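Local atomic coordinates of phosphocarrier protein HPr (Mycoplasma capricolum, PDB entry 1PCH), a protein that relays phosphoryl groups, by way of a phosphohistidine, in the phosphoenolpyruvate-dependent system that takes up and phosphorylates sugars. Residues 26-38 with 58-72. Residues are numbered along the deposited sequence; the frame is centred on the assembly and turned at random.
Sequences SKFSSNITIIANE and TEITIQADGNDADQA
The carboxylate of Asp68 reaches across to the loop ahead of strand 31-36 and takes three bonds from two successive serines. Its OD2 accepts Ser29 N at 3.0 Å, on the syn side. OD1 is shared by Ser30 N and, nearly in line with the C-O bond, by Ser30 OG at 2.7 Å, so both oxygens are gripped and the group's rotation is fixed. With chi1 at 56°, CG of Asp68 sits between its own backbone N and carbonyl carbon, turned to the serines instead of capping the helix that follows. A water joins Ser29 OG to Asn67 N. Gly66, which starts the type I turn to Ala69, passes with its CA 4.0 Å from Ser30 CA. Beyond it, Asn31, Thr33 and Ile35 form hydrogen-bonded pairs with Asp65, Gln63 and Thr61; the straightest bond, Gln63 N to Thr33 O, has an angle of 170° at the hydrogen. Strands 31-36 and 59-65 are the two central strands of the open-faced beta-sandwich of HPr, flanked by strands 39-42 and 2-6 respectively. On the helix-covered face, Ile62 CD1 lies 3.6 Å from Ile34 CB, and Ile62 CG2 meets Ile32 CG2 at 3.8 Å; Met80 packs on Ile62, Val49 on Ile34. Ile32 CD1 extends to Ala72 CB. Over the Phe28 ring, Ala72 CA makes a CH-pi contact, 3.6 Å from the centroid, while Asp68 borders the ring's edge.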
loop_
_atom_site.group_PDB
_atom_site.type_symbol
_atom_site.label_atom_id
_atom_site.label_comp_id
_atom_site.label_asym_id
_atom_site.label_seq_id
_atom_site.Cartn_x
_atom_site.Cartn_y
_atom_site.Cartn_z
ATOM N N SER A 26 5.070 -0.505 8.815
ATOM C CA SER A 26 5.925 0.060 9.850
ATOM C C SER A 26 6.850 -0.911 10.530
ATOM O O SER A 26 7.762 -0.547 11.266
ATOM C CB SER A 26 5.040 0.720 10.944
ATOM O OG SER A 26 4.467 1.887 10.351
ATOM N N LYS A 27 6.634 -2.187 10.261
ATOM C CA LYS A 27 7.415 -3.245 10.834
ATOM C C LYS A 27 8.747 -3.439 10.155
ATOM O O LYS A 27 9.617 -4.131 10.692
ATOM C CB LYS A 27 6.595 -4.577 10.619
ATOM C CG LYS A 27 5.164 -4.419 11.162
ATOM C CD LYS A 27 4.397 -5.709 10.838
ATOM C CE LYS A 27 3.335 -6.012 11.894
ATOM N NZ LYS A 27 2.803 -7.443 11.623
ATOM N N PHE A 28 8.862 -2.978 8.931
ATOM C CA PHE A 28 9.956 -3.140 8.039
ATOM C C PHE A 28 10.940 -1.985 8.066
ATOM O O PHE A 28 10.619 -0.819 8.153
ATOM C CB PHE A 28 9.440 -3.343 6.594
ATOM C CG PHE A 28 8.539 -4.588 6.534
ATOM C CD1 PHE A 28 9.132 -5.834 6.477
ATOM C CD2 PHE A 28 7.168 -4.500 6.552
ATOM C CE1 PHE A 28 8.396 -6.985 6.438
ATOM C CE2 PHE A 28 6.410 -5.669 6.521
ATOM C CZ PHE A 28 7.011 -6.891 6.467
ATOM N N SER A 29 12.219 -2.371 7.968
ATOM C CA SER A 29 13.238 -1.377 7.885
ATOM C C SER A 29 13.224 -0.688 6.517
ATOM O O SER A 29 13.596 0.463 6.402
ATOM C CB SER A 29 14.638 -1.971 8.130
ATOM O OG SER A 29 14.957 -2.915 7.170
ATOM N N SER A 30 12.791 -1.431 5.470
ATOM C CA SER A 30 12.784 -0.881 4.141
ATOM C C SER A 30 11.928 0.411 4.084
ATOM O O SER A 30 10.967 0.537 4.791
ATOM C CB SER A 30 12.030 -1.844 3.170
ATOM O OG SER A 30 12.842 -2.992 2.929
ATOM N N ASN A 31 12.263 1.177 3.088
ATOM C CA ASN A 31 11.466 2.352 2.698
ATOM C C ASN A 31 10.353 1.798 1.799
ATOM O O ASN A 31 10.589 1.141 0.818
ATOM C CB ASN A 31 12.333 3.329 1.938
ATOM C CG ASN A 31 13.463 3.813 2.851
ATOM O OD1 ASN A 31 13.153 4.414 3.875
ATOM N ND2 ASN A 31 14.696 3.517 2.479
ATOM N N ILE A 32 9.111 2.057 2.198
ATOM C CA ILE A 32 7.982 1.543 1.469
ATOM C C ILE A 32 7.076 2.678 1.009
ATOM O O ILE A 32 6.427 3.398 1.722
ATOM C CB ILE A 32 7.204 0.498 2.250
ATOM C CG1 ILE A 32 8.089 -0.638 2.775
ATOM C CG2 ILE A 32 6.080 -0.058 1.391
ATOM C CD1 ILE A 32 7.399 -1.451 3.870
ATOM N N THR A 33 7.161 2.856 -0.335
ATOM C CA THR A 33 6.419 3.928 -0.961
ATOM C C THR A 33 5.252 3.387 -1.769
ATOM O O THR A 33 5.265 2.294 -2.331
ATOM C CB THR A 33 7.383 4.741 -1.851
ATOM O OG1 THR A 33 8.453 5.165 -1.000
ATOM C CG2 THR A 33 6.701 5.978 -2.407
ATOM N N ILE A 34 4.214 4.169 -1.782
ATOM C CA ILE A 34 2.997 3.857 -2.553
ATOM C C ILE A 34 2.871 4.998 -3.580
ATOM O O ILE A 34 3.111 6.155 -3.252
ATOM C CB ILE A 34 1.778 3.716 -1.725
ATOM C CG1 ILE A 34 0.484 3.435 -2.543
ATOM C CG2 ILE A 34 1.558 4.910 -0.810
ATOM C CD1 ILE A 34 -0.650 2.976 -1.627
ATOM N N ILE A 35 2.683 4.593 -4.820
ATOM C CA ILE A 35 2.592 5.506 -5.951
ATOM C C ILE A 35 1.211 5.307 -6.605
ATOM O O ILE A 35 0.773 4.162 -6.752
ATOM C CB ILE A 35 3.663 5.117 -7.021
ATOM C CG1 ILE A 35 5.082 5.209 -6.486
ATOM C CG2 ILE A 35 3.468 5.896 -8.281
ATOM C CD1 ILE A 35 6.102 4.394 -7.236
ATOM N N ALA A 36 0.574 6.404 -6.887
ATOM C CA ALA A 36 -0.718 6.520 -7.493
ATOM C C ALA A 36 -0.833 7.865 -8.254
ATOM O O ALA A 36 -0.628 8.933 -7.714
ATOM C CB ALA A 36 -1.841 6.361 -6.526
ATOM N N ASN A 37 -1.166 7.745 -9.550
ATOM C CA ASN A 37 -1.312 8.959 -10.365
ATOM C C ASN A 37 0.006 9.716 -10.281
ATOM O O ASN A 37 1.068 9.124 -10.503
ATOM C CB ASN A 37 -2.500 9.791 -9.946
ATOM C CG ASN A 37 -3.744 9.015 -9.600
ATOM O OD1 ASN A 37 -4.311 9.128 -8.494
ATOM N ND2 ASN A 37 -4.224 8.195 -10.520
ATOM N N GLU A 38 -0.004 10.991 -9.968
ATOM C CA GLU A 38 1.228 11.751 -9.896
ATOM C C GLU A 38 1.802 11.786 -8.468
ATOM O O GLU A 38 2.842 12.411 -8.306
ATOM C CB GLU A 38 0.874 13.208 -10.311
ATOM C CG GLU A 38 0.030 13.910 -9.305
ATOM C CD GLU A 38 -1.390 13.532 -9.151
ATOM O OE1 GLU A 38 -1.870 12.465 -9.570
ATOM O OE2 GLU A 38 -2.170 14.386 -8.601
ATOM N N THR A 58 -8.007 2.741 -9.358
ATOM C CA THR A 58 -6.692 3.302 -9.446
ATOM C C THR A 58 -5.641 2.200 -9.424
ATOM O O THR A 58 -5.735 1.252 -8.660
ATOM C CB THR A 58 -6.408 4.285 -8.282
ATOM O OG1 THR A 58 -7.422 5.310 -8.307
ATOM C CG2 THR A 58 -5.074 4.972 -8.429
ATOM N N GLU A 59 -4.667 2.325 -10.291
ATOM C CA GLU A 59 -3.570 1.391 -10.324
ATOM C C GLU A 59 -2.453 2.017 -9.430
ATOM O O GLU A 59 -2.007 3.120 -9.630
ATOM C CB GLU A 59 -2.968 1.208 -11.716
ATOM C CG GLU A 59 -1.913 0.087 -11.713
ATOM C CD GLU A 59 -1.337 -0.128 -13.114
ATOM O OE1 GLU A 59 -0.543 0.721 -13.543
ATOM O OE2 GLU A 59 -1.691 -1.155 -13.746
ATOM N N ILE A 60 -2.114 1.204 -8.433
ATOM C CA ILE A 60 -1.080 1.655 -7.513
ATOM C C ILE A 60 0.144 0.759 -7.697
ATOM O O ILE A 60 0.053 -0.367 -8.159
ATOM C CB ILE A 60 -1.572 1.569 -6.081
ATOM C CG1 ILE A 60 -1.956 0.134 -5.641
ATOM C CG2 ILE A 60 -2.726 2.532 -5.859
ATOM C CD1 ILE A 60 -1.468 -0.236 -4.270
ATOM N N THR A 61 1.258 1.330 -7.258
ATOM C CA THR A 61 2.512 0.624 -7.281
ATOM C C THR A 61 3.134 0.771 -5.881
ATOM O O THR A 61 3.047 1.850 -5.328
ATOM C CB THR A 61 3.482 1.241 -8.314
ATOM O OG1 THR A 61 2.878 1.031 -9.616
ATOM C CG2 THR A 61 4.754 0.400 -8.316
ATOM N N ILE A 62 3.561 -0.348 -5.352
ATOM C CA ILE A 62 4.236 -0.350 -4.073
ATOM C C ILE A 62 5.717 -0.721 -4.329
ATOM O O ILE A 62 6.006 -1.699 -5.034
ATOM C CB ILE A 62 3.643 -1.327 -3.066
ATOM C CG1 ILE A 62 2.179 -1.134 -2.791
ATOM C CG2 ILE A 62 4.459 -1.319 -1.776
ATOM C CD1 ILE A 62 1.843 0.127 -2.061
ATOM N N GLN A 63 6.585 0.123 -3.843
ATOM C CA GLN A 63 8.012 -0.019 -4.015
ATOM C C GLN A 63 8.658 -0.145 -2.609
ATOM O O GLN A 63 8.386 0.715 -1.796
ATOM C CB GLN A 63 8.644 1.194 -4.700
ATOM C CG GLN A 63 10.127 1.038 -5.016
ATOM C CD GLN A 63 10.379 1.151 -6.530
ATOM O OE1 GLN A 63 10.572 0.137 -7.191
ATOM N NE2 GLN A 63 10.340 2.366 -7.055
ATOM N N ALA A 64 9.406 -1.200 -2.432
ATOM C CA ALA A 64 10.087 -1.383 -1.121
ATOM C C ALA A 64 11.598 -1.361 -1.422
ATOM O O ALA A 64 12.041 -2.015 -2.367
ATOM C CB ALA A 64 9.665 -2.673 -0.503
ATOM N N ASP A 65 12.334 -0.598 -0.663
ATOM C CA ASP A 65 13.785 -0.529 -0.860
ATOM C C ASP A 65 14.441 -0.692 0.498
ATOM O O ASP A 65 14.173 -0.024 1.494
ATOM C CB ASP A 65 14.224 0.698 -1.609
ATOM C CG ASP A 65 13.423 0.905 -2.900
ATOM O OD1 ASP A 65 13.519 0.040 -3.802
ATOM O OD2 ASP A 65 12.673 1.907 -2.989
ATOM N N GLY A 66 15.276 -1.731 0.556
ATOM C CA GLY A 66 15.891 -1.993 1.838
ATOM C C GLY A 66 16.143 -3.447 2.038
ATOM O O GLY A 66 15.844 -4.297 1.210
ATOM N N ASN A 67 16.743 -3.742 3.189
ATOM C CA ASN A 67 17.208 -5.095 3.446
ATOM C C ASN A 67 16.153 -6.122 3.547
ATOM O O ASN A 67 16.384 -7.309 3.275
ATOM C CB ASN A 67 18.265 -5.081 4.520
ATOM C CG ASN A 67 17.863 -5.727 5.817
ATOM O OD1 ASN A 67 17.067 -5.163 6.567
ATOM N ND2 ASN A 67 18.431 -6.917 6.070
ATOM N N ASP A 68 14.925 -5.692 3.926
ATOM C CA ASP A 68 13.834 -6.679 4.054
ATOM C C ASP A 68 12.766 -6.470 3.036
ATOM O O ASP A 68 11.600 -6.916 3.127
ATOM C CB ASP A 68 13.305 -6.631 5.474
ATOM C CG ASP A 68 12.817 -5.347 6.000
ATOM O OD1 ASP A 68 12.688 -4.347 5.243
ATOM O OD2 ASP A 68 12.450 -5.294 7.227
ATOM N N ALA A 69 13.146 -5.800 1.943
ATOM C CA ALA A 69 12.210 -5.478 0.899
ATOM C C ALA A 69 11.438 -6.639 0.364
ATOM O O ALA A 69 10.237 -6.562 0.036
ATOM C CB ALA A 69 12.900 -4.700 -0.237
ATOM N N ASP A 70 12.158 -7.770 0.161
ATOM C CA ASP A 70 11.424 -8.893 -0.434
ATOM C C ASP A 70 10.312 -9.368 0.447
ATOM O O ASP A 70 9.257 -9.750 -0.015
ATOM C CB ASP A 70 12.399 -10.024 -0.753
ATOM C CG ASP A 70 13.287 -9.643 -1.937
ATOM O OD1 ASP A 70 12.826 -8.800 -2.747
ATOM O OD2 ASP A 70 14.412 -10.182 -2.025
ATOM N N GLN A 71 10.562 -9.366 1.787
ATOM C CA GLN A 71 9.501 -9.840 2.688
ATOM C C GLN A 71 8.373 -8.791 2.731
ATOM O O GLN A 71 7.222 -9.114 2.685
ATOM C CB GLN A 71 10.037 -10.069 4.097
ATOM C CG GLN A 71 11.102 -11.068 4.285
ATOM C CD GLN A 71 11.626 -11.154 5.730
ATOM O OE1 GLN A 71 11.871 -10.145 6.382
ATOM N NE2 GLN A 71 11.795 -12.368 6.206
ATOM N N ALA A 72 8.814 -7.544 2.827
ATOM C CA ALA A 72 7.920 -6.405 2.920
ATOM C C ALA A 72 6.913 -6.412 1.781
ATOM O O ALA A 72 5.729 -6.197 1.997
ATOM C CB ALA A 72 8.689 -5.104 2.947
HETATM O O HOH W 1 16.573 -1.299 5.275
HETATM O O HOH W 2 -1.608 5.424 -10.779
#